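Local coordinates for uncharacterized protein (Neisseria meningitidis MC58, PDB 2R2A) that is of unknown function but, as the N-terminal domain of a zonular occludens toxin (Zot) family protein with a P-loop NTPase-like fold, probably binds a nucleotide, at residues K18-M22 against F127-Q131; N86-I90 against Q122-F127; Q131-L135 against C166-P170; V144-H149 against L161-A167. All blocks are in the same frame, centred on the assembly; numbering follows the deposited sequence.

Contact 1 (K18-M22 against F127-Q131); sequences KTLKM and FVLTQ. With SO4 (sulfate ion), chain C.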
loop_
_atom_site.group_PDB
_atom_site.type_symbol
_atom_site.label_atom_id
_atom_site.label_comp_id
_atom_site.label_asym_id
_atom_site.label_seq_id
_atom_site.Cartn_x
_atom_site.Cartn_y
_atom_site.Cartn_z
ATOM N N LYS A 18 0.024 -4.340 -10.696
ATOM C CA LYS A 18 0.386 -3.783 -9.415
ATOM C C LYS A 18 0.177 -4.845 -8.318
ATOM O O LYS A 18 1.043 -5.029 -7.473
ATOM C CB LYS A 18 -0.459 -2.525 -9.080
ATOM C CG LYS A 18 -0.308 -1.299 -10.001
ATOM C CD LYS A 18 -1.218 -0.118 -9.484
ATOM C CE LYS A 18 -2.736 -0.463 -9.457
ATOM N NZ LYS A 18 -3.270 -0.649 -10.867
ATOM N N THR A 19 -0.978 -5.529 -8.327
ATOM C CA THR A 19 -1.235 -6.511 -7.286
ATOM C C THR A 19 -0.241 -7.676 -7.366
ATOM O O THR A 19 0.268 -8.121 -6.337
ATOM C CB THR A 19 -2.696 -7.049 -7.297
ATOM O OG1 THR A 19 -3.586 -5.965 -7.043
ATOM C CG2 THR A 19 -2.895 -8.063 -6.171
ATOM N N LEU A 20 0.038 -8.167 -8.563
ATOM C CA LEU A 20 1.022 -9.285 -8.667
ATOM C C LEU A 20 2.418 -8.854 -8.235
ATOM O O LEU A 20 3.121 -9.622 -7.589
ATOM C CB LEU A 20 1.101 -9.808 -10.096
ATOM C CG LEU A 20 -0.124 -10.587 -10.566
ATOM C CD1 LEU A 20 0.036 -10.781 -12.024
ATOM C CD2 LEU A 20 -0.197 -11.923 -9.816
ATOM N N LYS A 21 2.823 -7.619 -8.573
ATOM C CA LYS A 21 4.092 -7.115 -8.023
ATOM C C LYS A 21 4.076 -7.083 -6.476
ATOM O O LYS A 21 5.044 -7.490 -5.822
ATOM C CB LYS A 21 4.447 -5.743 -8.621
ATOM C CG LYS A 21 5.764 -5.157 -8.094
ATOM C CD LYS A 21 6.916 -6.101 -8.511
ATOM C CE LYS A 21 8.274 -5.658 -7.994
ATOM N NZ LYS A 21 9.239 -6.700 -8.549
HETATM N N MSE A 22 2.987 -6.588 -5.903
HETATM C CA MSE A 22 2.835 -6.568 -4.437
HETATM C C MSE A 22 2.969 -7.970 -3.825
HETATM O O MSE A 22 3.749 -8.174 -2.889
HETATM C CB MSE A 22 1.514 -5.889 -4.061
HETATM C CG MSE A 22 1.269 -5.717 -2.540
HETATM SE SE MSE A 22 2.478 -4.392 -1.753
HETATM C CE MSE A 22 3.683 -5.555 -0.662
ATOM N N PHE A 127 1.725 0.006 2.513
ATOM C CA PHE A 127 1.825 0.023 1.018
ATOM C C PHE A 127 0.487 0.535 0.517
ATOM O O PHE A 127 -0.555 -0.002 0.907
ATOM C CB PHE A 127 2.037 -1.381 0.471
ATOM C CG PHE A 127 3.352 -1.977 0.855
ATOM C CD1 PHE A 127 4.432 -1.886 -0.005
ATOM C CD2 PHE A 127 3.526 -2.578 2.126
ATOM C CE1 PHE A 127 5.704 -2.417 0.359
ATOM C CE2 PHE A 127 4.794 -3.088 2.504
ATOM C CZ PHE A 127 5.858 -3.020 1.632
ATOM N N VAL A 128 0.498 1.515 -0.397
ATOM C CA VAL A 128 -0.757 1.962 -0.994
ATOM C C VAL A 128 -0.635 1.796 -2.507
ATOM O O VAL A 128 0.389 2.123 -3.080
ATOM C CB VAL A 128 -1.095 3.448 -0.658
ATOM C CG1 VAL A 128 -1.728 3.537 0.774
ATOM C CG2 VAL A 128 0.125 4.343 -0.798
ATOM N N LEU A 129 -1.627 1.149 -3.107
ATOM C CA LEU A 129 -1.660 0.937 -4.550
ATOM C C LEU A 129 -2.793 1.792 -5.087
ATOM O O LEU A 129 -3.893 1.886 -4.451
ATOM C CB LEU A 129 -1.961 -0.537 -4.860
ATOM C CG LEU A 129 -0.843 -1.562 -4.633
ATOM C CD1 LEU A 129 -0.503 -1.631 -3.182
ATOM C CD2 LEU A 129 -1.314 -2.943 -5.155
ATOM N N THR A 130 -2.557 2.450 -6.230
ATOM C CA THR A 130 -3.666 3.196 -6.782
ATOM C C THR A 130 -3.300 3.377 -8.250
ATOM O O THR A 130 -2.171 3.039 -8.649
ATOM C CB THR A 130 -3.919 4.570 -6.042
ATOM O OG1 THR A 130 -5.083 5.213 -6.617
ATOM C CG2 THR A 130 -2.729 5.516 -6.213
ATOM N N GLN A 131 -4.222 3.924 -9.033
ATOM C CA GLN A 131 -3.986 4.085 -10.437
ATOM C C GLN A 131 -3.137 5.324 -10.752
ATOM O O GLN A 131 -2.463 5.354 -11.803
ATOM C CB GLN A 131 -5.334 4.184 -11.188
ATOM C CG GLN A 131 -6.034 2.836 -11.123
ATOM C CD GLN A 131 -7.441 2.893 -11.641
ATOM O OE1 GLN A 131 -7.638 3.251 -12.777
ATOM N NE2 GLN A 131 -8.432 2.550 -10.784
HETATM S S SO4 C . -3.388 -4.369 -11.481
HETATM O O1 SO4 C . -4.691 -3.841 -11.616
HETATM O O2 SO4 C . -3.072 -5.352 -12.469
HETATM O O3 SO4 C . -3.329 -4.907 -10.133
HETATM O O4 SO4 C . -2.449 -3.256 -11.635
#

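Contact 2 (N86-I90 against Q122-F127); sequences NIGSI and QGIDIF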
loop_
_atom_site.group_PDB
_atom_site.type_symbol
_atom_site.label_atom_id
_atom_site.label_comp_id
_atom_site.label_asym_id
_atom_site.label_seq_id
_atom_site.Cartn_x
_atom_site.Cartn_y
_atom_site.Cartn_z
ATOM N N ASN A 86 -1.542 -5.085 17.393
ATOM C CA ASN A 86 -1.346 -4.534 16.041
ATOM C C ASN A 86 -0.073 -3.709 15.801
ATOM O O ASN A 86 0.197 -3.300 14.665
ATOM C CB ASN A 86 -2.573 -3.719 15.638
ATOM C CG ASN A 86 -3.839 -4.550 15.583
ATOM O OD1 ASN A 86 -3.807 -5.757 15.344
ATOM N ND2 ASN A 86 -4.965 -3.908 15.815
ATOM N N ILE A 87 0.716 -3.473 16.848
ATOM C CA ILE A 87 1.991 -2.754 16.695
ATOM C C ILE A 87 2.949 -3.560 15.811
ATOM O O ILE A 87 2.941 -4.793 15.839
ATOM C CB ILE A 87 2.655 -2.372 18.067
ATOM C CG1 ILE A 87 3.450 -3.537 18.664
ATOM C CG2 ILE A 87 1.615 -1.789 19.046
ATOM C CD1 ILE A 87 3.809 -3.369 20.173
ATOM N N GLY A 88 3.723 -2.850 14.991
ATOM C CA GLY A 88 4.679 -3.451 14.074
ATOM C C GLY A 88 4.035 -4.216 12.923
ATOM O O GLY A 88 4.661 -5.086 12.320
ATOM N N SER A 89 2.789 -3.891 12.596
ATOM C CA SER A 89 2.087 -4.646 11.556
ATOM C C SER A 89 2.348 -4.011 10.188
ATOM O O SER A 89 2.983 -2.957 10.098
ATOM C CB SER A 89 0.579 -4.770 11.882
ATOM O OG SER A 89 -0.043 -3.506 11.973
ATOM N N ILE A 90 1.836 -4.648 9.152
ATOM C CA ILE A 90 2.007 -4.183 7.777
ATOM C C ILE A 90 0.623 -3.939 7.170
ATOM O O ILE A 90 -0.247 -4.807 7.255
ATOM C CB ILE A 90 2.779 -5.289 6.964
ATOM C CG1 ILE A 90 4.188 -5.532 7.533
ATOM C CG2 ILE A 90 2.842 -4.908 5.432
ATOM C CD1 ILE A 90 4.970 -6.721 6.904
ATOM N N GLN A 122 4.198 3.487 15.885
ATOM C CA GLN A 122 3.555 2.167 15.943
ATOM C C GLN A 122 4.290 1.126 15.072
ATOM O O GLN A 122 3.844 -0.021 14.977
ATOM C CB GLN A 122 2.060 2.247 15.586
ATOM C CG GLN A 122 1.191 3.012 16.587
ATOM C CD GLN A 122 1.243 4.535 16.399
ATOM O OE1 GLN A 122 1.054 5.054 15.291
ATOM N NE2 GLN A 122 1.494 5.252 17.491
ATOM N N GLY A 123 5.428 1.532 14.489
ATOM C CA GLY A 123 6.281 0.686 13.653
ATOM C C GLY A 123 5.549 0.063 12.468
ATOM O O GLY A 123 5.881 -1.049 12.055
ATOM N N ILE A 124 4.557 0.778 11.927
ATOM C CA ILE A 124 3.665 0.230 10.897
ATOM C C ILE A 124 4.187 0.503 9.477
ATOM O O ILE A 124 4.335 1.658 9.096
ATOM C CB ILE A 124 2.236 0.847 10.981
ATOM C CG1 ILE A 124 1.634 0.693 12.396
ATOM C CG2 ILE A 124 1.330 0.281 9.886
ATOM C CD1 ILE A 124 1.406 -0.737 12.794
ATOM N N ASP A 125 4.446 -0.551 8.702
ATOM C CA ASP A 125 4.756 -0.379 7.273
ATOM C C ASP A 125 3.476 -0.317 6.460
ATOM O O ASP A 125 2.554 -1.078 6.686
ATOM C CB ASP A 125 5.673 -1.478 6.774
ATOM C CG ASP A 125 7.129 -1.201 7.113
ATOM O OD1 ASP A 125 7.787 -0.472 6.335
ATOM O OD2 ASP A 125 7.604 -1.683 8.162
ATOM N N ILE A 126 3.402 0.609 5.515
ATOM C CA ILE A 126 2.177 0.805 4.781
ATOM C C ILE A 126 2.513 0.746 3.290
ATOM O O ILE A 126 3.517 1.304 2.882
ATOM C CB ILE A 126 1.570 2.212 5.080
ATOM C CG1 ILE A 126 1.221 2.345 6.574
ATOM C CG2 ILE A 126 0.340 2.466 4.152
ATOM C CD1 ILE A 126 0.921 3.805 7.051
ATOM N N PHE A 127 1.725 0.006 2.513
ATOM C CA PHE A 127 1.825 0.023 1.018
ATOM C C PHE A 127 0.487 0.535 0.517
ATOM O O PHE A 127 -0.555 -0.002 0.907
ATOM C CB PHE A 127 2.037 -1.381 0.471
ATOM C CG PHE A 127 3.352 -1.977 0.855
ATOM C CD1 PHE A 127 4.432 -1.886 -0.005
ATOM C CD2 PHE A 127 3.526 -2.578 2.126
ATOM C CE1 PHE A 127 5.704 -2.417 0.359
ATOM C CE2 PHE A 127 4.794 -3.088 2.504
ATOM C CZ PHE A 127 5.858 -3.020 1.632
#

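Contact 3 (Q131-L135 against C166-P170); sequences QGPKL and CADDP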
loop_
_atom_site.group_PDB
_atom_site.type_symbol
_atom_site.label_atom_id
_atom_site.label_comp_id
_atom_site.label_asym_id
_atom_site.label_seq_id
_atom_site.Cartn_x
_atom_site.Cartn_y
_atom_site.Cartn_z
ATOM N N GLN A 131 -4.222 3.924 -9.033
ATOM C CA GLN A 131 -3.986 4.085 -10.437
ATOM C C GLN A 131 -3.137 5.324 -10.752
ATOM O O GLN A 131 -2.463 5.354 -11.803
ATOM C CB GLN A 131 -5.334 4.184 -11.188
ATOM C CG GLN A 131 -6.034 2.836 -11.123
ATOM C CD GLN A 131 -7.441 2.893 -11.641
ATOM O OE1 GLN A 131 -7.638 3.251 -12.777
ATOM N NE2 GLN A 131 -8.432 2.550 -10.784
ATOM N N GLY A 132 -3.182 6.340 -9.895
ATOM C CA GLY A 132 -2.411 7.564 -10.161
ATOM C C GLY A 132 -2.188 8.275 -8.834
ATOM O O GLY A 132 -3.086 8.313 -7.986
ATOM N N PRO A 133 -0.995 8.870 -8.653
ATOM C CA PRO A 133 -0.711 9.432 -7.330
ATOM C C PRO A 133 -1.713 10.549 -6.933
ATOM O O PRO A 133 -2.037 10.672 -5.768
ATOM C CB PRO A 133 0.712 10.044 -7.486
ATOM C CG PRO A 133 1.225 9.565 -8.728
ATOM C CD PRO A 133 0.109 9.071 -9.622
ATOM N N LYS A 134 -2.205 11.330 -7.900
ATOM C CA LYS A 134 -3.043 12.505 -7.557
ATOM C C LYS A 134 -4.461 12.156 -7.103
ATOM O O LYS A 134 -5.245 13.042 -6.773
ATOM C CB LYS A 134 -3.070 13.494 -8.711
ATOM C CG LYS A 134 -1.667 14.086 -8.989
ATOM C CD LYS A 134 -1.738 14.964 -10.202
ATOM C CE LYS A 134 -0.523 15.882 -10.247
ATOM N NZ LYS A 134 -0.371 16.580 -11.561
ATOM N N LEU A 135 -4.757 10.857 -7.036
ATOM C CA LEU A 135 -6.006 10.369 -6.454
ATOM C C LEU A 135 -5.921 10.357 -4.943
ATOM O O LEU A 135 -6.958 10.223 -4.287
ATOM C CB LEU A 135 -6.351 8.967 -7.002
ATOM C CG LEU A 135 -6.768 8.921 -8.492
ATOM C CD1 LEU A 135 -6.891 7.444 -9.020
ATOM C CD2 LEU A 135 -8.130 9.645 -8.651
ATOM N N CYS A 166 7.271 10.523 -3.626
ATOM C CA CYS A 166 6.125 10.401 -4.514
ATOM C C CYS A 166 6.356 11.251 -5.769
ATOM O O CYS A 166 6.622 12.458 -5.693
ATOM C CB CYS A 166 4.823 10.796 -3.800
ATOM S SG CYS A 166 3.411 10.773 -4.907
ATOM N N ALA A 167 6.306 10.622 -6.935
ATOM C CA ALA A 167 6.397 11.350 -8.198
ATOM C C ALA A 167 4.974 11.608 -8.630
ATOM O O ALA A 167 4.300 10.705 -9.113
ATOM C CB ALA A 167 7.136 10.552 -9.286
ATOM N N ASP A 168 4.521 12.850 -8.489
ATOM C CA ASP A 168 3.100 13.149 -8.759
ATOM C C ASP A 168 2.660 12.905 -10.216
ATOM O O ASP A 168 1.474 12.677 -10.478
ATOM C CB ASP A 168 2.822 14.630 -8.427
ATOM C CG ASP A 168 2.759 14.893 -6.936
ATOM O OD1 ASP A 168 2.558 13.952 -6.137
ATOM O OD2 ASP A 168 2.944 16.058 -6.546
ATOM N N ASP A 169 3.595 13.008 -11.154
ATOM C CA ASP A 169 3.324 12.764 -12.568
ATOM C C ASP A 169 4.354 11.732 -13.027
ATOM O O ASP A 169 5.393 12.107 -13.536
ATOM C CB ASP A 169 3.460 14.057 -13.396
ATOM C CG ASP A 169 2.493 15.137 -12.943
ATOM O OD1 ASP A 169 1.313 15.102 -13.357
ATOM O OD2 ASP A 169 2.915 16.017 -12.173
ATOM N N PRO A 170 4.078 10.443 -12.785
ATOM C CA PRO A 170 5.109 9.397 -12.994
ATOM C C PRO A 170 5.688 9.252 -14.408
ATOM O O PRO A 170 6.900 9.188 -14.554
ATOM C CB PRO A 170 4.421 8.109 -12.544
ATOM C CG PRO A 170 3.141 8.511 -11.829
ATOM C CD PRO A 170 2.804 9.922 -12.242
#

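Contact 4 (V144-H149 against L161-A167); sequences VRKHYH and LEWKICA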
loop_
_atom_site.group_PDB
_atom_site.type_symbol
_atom_site.label_atom_id
_atom_site.label_comp_id
_atom_site.label_asym_id
_atom_site.label_seq_id
_atom_site.Cartn_x
_atom_site.Cartn_y
_atom_site.Cartn_z
ATOM N N VAL A 144 5.556 9.502 1.567
ATOM C CA VAL A 144 6.016 8.349 0.786
ATOM C C VAL A 144 7.520 8.421 0.671
ATOM O O VAL A 144 8.057 9.496 0.380
ATOM C CB VAL A 144 5.370 8.351 -0.641
ATOM C CG1 VAL A 144 6.074 7.301 -1.560
ATOM C CG2 VAL A 144 3.865 8.129 -0.532
ATOM N N ARG A 145 8.197 7.301 0.908
ATOM C CA ARG A 145 9.673 7.214 0.795
ATOM C C ARG A 145 10.125 6.185 -0.256
ATOM O O ARG A 145 11.316 5.986 -0.474
ATOM C CB ARG A 145 10.324 6.937 2.163
ATOM C CG ARG A 145 10.351 8.181 3.043
ATOM C CD ARG A 145 11.291 7.980 4.254
ATOM N NE ARG A 145 11.017 8.945 5.320
ATOM C CZ ARG A 145 11.832 9.936 5.685
ATOM N NH1 ARG A 145 13.010 10.111 5.073
ATOM N NH2 ARG A 145 11.470 10.747 6.677
ATOM N N LYS A 146 9.157 5.537 -0.899
ATOM C CA LYS A 146 9.442 4.679 -2.052
ATOM C C LYS A 146 8.216 4.674 -2.982
ATOM O O LYS A 146 7.099 4.397 -2.556
ATOM C CB LYS A 146 9.850 3.249 -1.618
ATOM C CG LYS A 146 10.071 2.266 -2.800
ATOM C CD LYS A 146 10.982 1.076 -2.428
ATOM C CE LYS A 146 10.254 -0.091 -1.684
ATOM N NZ LYS A 146 10.942 -1.497 -1.801
ATOM N N HIS A 147 8.403 5.018 -4.252
ATOM C CA HIS A 147 7.281 5.043 -5.201
ATOM C C HIS A 147 7.664 4.180 -6.393
ATOM O O HIS A 147 8.695 4.406 -6.975
ATOM C CB HIS A 147 6.971 6.498 -5.576
ATOM C CG HIS A 147 5.908 6.729 -6.608
ATOM N ND1 HIS A 147 4.995 5.782 -7.030
ATOM C CD2 HIS A 147 5.563 7.880 -7.242
ATOM C CE1 HIS A 147 4.153 6.329 -7.893
ATOM N NE2 HIS A 147 4.489 7.601 -8.039
ATOM N N TYR A 148 6.898 3.119 -6.662
ATOM C CA TYR A 148 7.069 2.352 -7.902
ATOM C C TYR A 148 5.922 2.659 -8.806
ATOM O O TYR A 148 4.758 2.714 -8.361
ATOM C CB TYR A 148 6.957 0.861 -7.597
ATOM C CG TYR A 148 8.084 0.281 -6.803
ATOM C CD1 TYR A 148 9.389 0.234 -7.301
ATOM C CD2 TYR A 148 7.832 -0.269 -5.555
ATOM C CE1 TYR A 148 10.430 -0.390 -6.539
ATOM C CE2 TYR A 148 8.832 -0.846 -4.804
ATOM C CZ TYR A 148 10.135 -0.909 -5.295
ATOM O OH TYR A 148 11.111 -1.521 -4.513
ATOM N N HIS A 149 6.213 2.850 -10.075
ATOM C CA HIS A 149 5.145 3.023 -11.040
ATOM C C HIS A 149 5.420 2.042 -12.204
ATOM O O HIS A 149 6.577 1.934 -12.688
ATOM C CB HIS A 149 5.130 4.460 -11.581
ATOM C CG HIS A 149 4.099 4.657 -12.663
ATOM N ND1 HIS A 149 2.774 4.930 -12.377
ATOM C CD2 HIS A 149 4.188 4.593 -14.010
ATOM C CE1 HIS A 149 2.099 5.042 -13.516
ATOM N NE2 HIS A 149 2.924 4.798 -14.511
ATOM N N LEU A 161 9.389 1.925 -12.749
ATOM C CA LEU A 161 10.045 3.207 -12.442
ATOM C C LEU A 161 10.067 3.303 -10.925
ATOM O O LEU A 161 9.044 3.001 -10.244
ATOM C CB LEU A 161 9.256 4.368 -13.056
ATOM C CG LEU A 161 9.009 4.336 -14.597
ATOM C CD1 LEU A 161 8.194 5.556 -14.998
ATOM C CD2 LEU A 161 10.345 4.365 -15.327
ATOM N N GLU A 162 11.189 3.754 -10.394
ATOM C CA GLU A 162 11.325 3.872 -8.946
ATOM C C GLU A 162 11.884 5.243 -8.534
ATOM O O GLU A 162 12.903 5.694 -9.072
ATOM C CB GLU A 162 12.255 2.795 -8.397
ATOM C CG GLU A 162 12.277 2.812 -6.881
ATOM C CD GLU A 162 13.350 1.941 -6.264
ATOM O OE1 GLU A 162 13.864 1.000 -6.919
ATOM O OE2 GLU A 162 13.655 2.218 -5.087
ATOM N N TRP A 163 11.217 5.855 -7.558
ATOM C CA TRP A 163 11.704 7.097 -6.950
ATOM C C TRP A 163 11.741 6.917 -5.440
ATOM O O TRP A 163 11.107 5.998 -4.908
ATOM C CB TRP A 163 10.777 8.277 -7.265
ATOM C CG TRP A 163 10.562 8.607 -8.732
ATOM C CD1 TRP A 163 11.227 9.533 -9.482
ATOM C CD2 TRP A 163 9.532 8.077 -9.563
ATOM N NE1 TRP A 163 10.693 9.601 -10.755
ATOM C CE2 TRP A 163 9.653 8.709 -10.832
ATOM C CE3 TRP A 163 8.538 7.093 -9.373
ATOM C CZ2 TRP A 163 8.809 8.389 -11.910
ATOM C CZ3 TRP A 163 7.670 6.785 -10.436
ATOM C CH2 TRP A 163 7.826 7.439 -11.698
ATOM N N LYS A 164 12.443 7.839 -4.762
ATOM C CA LYS A 164 12.542 7.828 -3.310
ATOM C C LYS A 164 11.521 8.774 -2.670
ATOM O O LYS A 164 11.493 8.939 -1.437
ATOM C CB LYS A 164 13.966 8.252 -2.881
ATOM C CG LYS A 164 15.058 7.331 -3.350
ATOM C CD LYS A 164 14.853 5.918 -2.856
ATOM C CE LYS A 164 16.194 5.194 -2.692
ATOM N NZ LYS A 164 16.036 3.699 -2.652
ATOM N N ILE A 165 10.705 9.406 -3.510
ATOM C CA ILE A 165 9.616 10.238 -3.035
ATOM C C ILE A 165 8.438 9.987 -3.968
ATOM O O ILE A 165 8.582 9.289 -4.975
ATOM C CB ILE A 165 9.988 11.756 -2.997
ATOM C CG1 ILE A 165 10.201 12.321 -4.424
ATOM C CG2 ILE A 165 11.192 11.997 -2.074
ATOM C CD1 ILE A 165 10.578 13.849 -4.405
ATOM N N CYS A 166 7.271 10.523 -3.626
ATOM C CA CYS A 166 6.125 10.401 -4.514
ATOM C C CYS A 166 6.356 11.251 -5.769
ATOM O O CYS A 166 6.622 12.458 -5.693
ATOM C CB CYS A 166 4.823 10.796 -3.800
ATOM S SG CYS A 166 3.411 10.773 -4.907
ATOM N N ALA A 167 6.306 10.622 -6.935
ATOM C CA ALA A 167 6.397 11.350 -8.198
ATOM C C ALA A 167 4.974 11.608 -8.630
ATOM O O ALA A 167 4.300 10.705 -9.113
ATOM C CB ALA A 167 7.136 10.552 -9.286
HETATM O O HOH W 1 7.063 11.675 -1.111
HETATM O O HOH W 2 13.524 -0.979 -5.314
#

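Contact 1 (K18-M22 against F127-Q131)
Selenomethionine Met22 lays its terminal methyl over the face of the Phe127 ring, with CE 3.7 Å from the ring centroid of Phe127 and only 8° off the ring normal. This CH-pi and Met-aromatic contact joins the helix that follows a probable P-loop (Walker A motif) to strand 125-130, in a P-loop NTPase-like fold. The short axes of 18-22 and 127-130 run nearly antiparallel, at 160°, and approach to 9.9 Å. Leu129 fills the space two residues along the strand: its CD2 lies 4.2 Å from CB of Met22 and 3.9 Å from O of Lys18. Phe127 and Leu129 thus direct their CA-to-CB bonds toward the helix, whereas that of Val128 points away. Ile92 of the neighbouring strand 90-93 extends the same apolar layer. The aliphatic part of Lys18 passes over the backbone of Thr130, its CD 3.4 Å from O of Thr130, and carries the ammonium to a sulfate, probably from the crystallisation liquor, that may mark a phosphate position. Gly15 and Gly17 also bind this ion through their backbone amides. Lys18 NZ donates to sulfate O4 at 2.8 Å, Lys18 N to the same O4 at 2.9 Å, and Thr19 N to O3 at 3.0 Å.

Contact 2 (N86-I90 against Q122-F127)
Asn86 opens a type II beta turn that runs to Ser89, and its carbonyl serves both sides of the contact: Asn86 O accepts a hydrogen bond from OG of Ser89 at 2.7 Å and lies 3.4 Å from CD1 of Ile124. Ile87 comes next, its CA resting 3.7 Å from O of Gln122. At Gly88 the backbone adopts a positive phi (69°), as it does at Gly123 (56°), so two glycines in such conformations lie with their CA atoms 4.5 Å apart. Here the first cross-segment hydrogen bond forms, Gly88 N to O of Gln122 at 2.8 Å, and a CA-H...O contact joins Gly88 CA to O of Gly123 at 3.4 Å. Ser89 turns the chain into the sheet: its O accepts from N of Asp125 at 3.1 Å, while its OG packs 3.2 Å from CD1 of Ile124. With Ile90 the pairing becomes a true parallel bridge to Asp125. These two side chains share a sheet face, and CG2 of Ile90 meets the ring edge of Phe127 at CE2, 4.0 Å away. The carboxylate of Asp125 is held by a salt bridge to Arg41. Two loops thus merge into the start of adjacent parallel strands, 90-93 and 125-130, an arrangement typical of the central parallel sheet in a P-loop NTPase-like fold.

Contact 3 (Q131-L135 against C166-P170)
A salt bridge at the exposed side supplies the strongest polar link: NZ of Lys134 donates to OD1 of Asp169 at 2.9 Å. To reach it, the lysine side chain extends with chi2, chi3 and chi4 all t, passing alongside Asp168, so that CE of Lys134 is 4.0 Å from CB of Asp168 and CG is 3.8 Å from O of Asp168. The carboxylate of Asp168 is engaged elsewhere, in a salt bridge with Arg141 of helix 138-141; neighbouring acidic residues therefore have different basic partners. Inward from the charges, Pro133 becomes the centre of the packing. This residue begins the short 3-10 segment 133-135 that follows strand 125-130, and its ring wedges against the loop 166-170. CG of Pro133 sits 3.3 Å from O of Ala167 and 3.6 Å from O of Asp168, its CB lies 3.8 Å from SG of Cys166, and its CD lies 3.8 Å from CG of Pro170. His147 of strand 144-152 also touches both proline rings. The contact joins two loops that follow different strands of the sheet. No backbone hydrogen bond links them: the chemistry implies a junction held by a buried proline ring packed on backbone carbonyls and side chains, with one charged pair across the segments at the exposed margin.

Contact 4 (V144-H149 against L161-A167)
In this beta hairpin, strands 146-149 and 161-163 run antiparallel, and the rotamers set how the side chains meet on each face. His147 and His149 both take chi1 t on one face, where Trp163 takes m and swings its ring back across the partner strand. CE3 of Trp163 lies over a face of the His147 ring, 3.7 Å from CD2 of His147, while CZ3 of Trp163 is 3.6 Å from CB of His149. The indole NE1 bonds to O of Met173, and ND1 of His149 to OG1 of Thr11. On the other face, CE1 of Tyr148 (chi1 m) comes 3.7 Å from CG of extended Glu162 (chi1, chi2 t). Lys146 bends at chi3 (p), and its NZ donates to OH of Tyr148 at 2.7 Å. A water bridges O of Val144 and N of Cys166, 2.8 Å from each. His147 and Trp163 form a hydrogen-bonded pair, with His147 N to Trp163 O at 2.9 Å and Trp163 N to His147 O at 3.0 Å.

Overall arrangement
These four contacts show how one sheet and its loops are tied together around a probable nucleotide site, with contact 1 alone holding the sulfate. Contacts 1 and 2 share Phe127 on strand 125-130, with centres about 17 Å apart: contact 2 lies at the strand's beginning, and contact 1 toward its other end, beside the probable P-loop. Gln131 then passes the chain from contact 1 to contact 3, whose centres are about 13 Å apart. Contacts 3 and 4, about 9 Å between centres, share Cys166 and Ala167 and touch directly, with CB of Pro170 3.5 Å from CG of His149. Contact 4 does not touch contact 1, yet the side chain of His149 touches the probable P-loop.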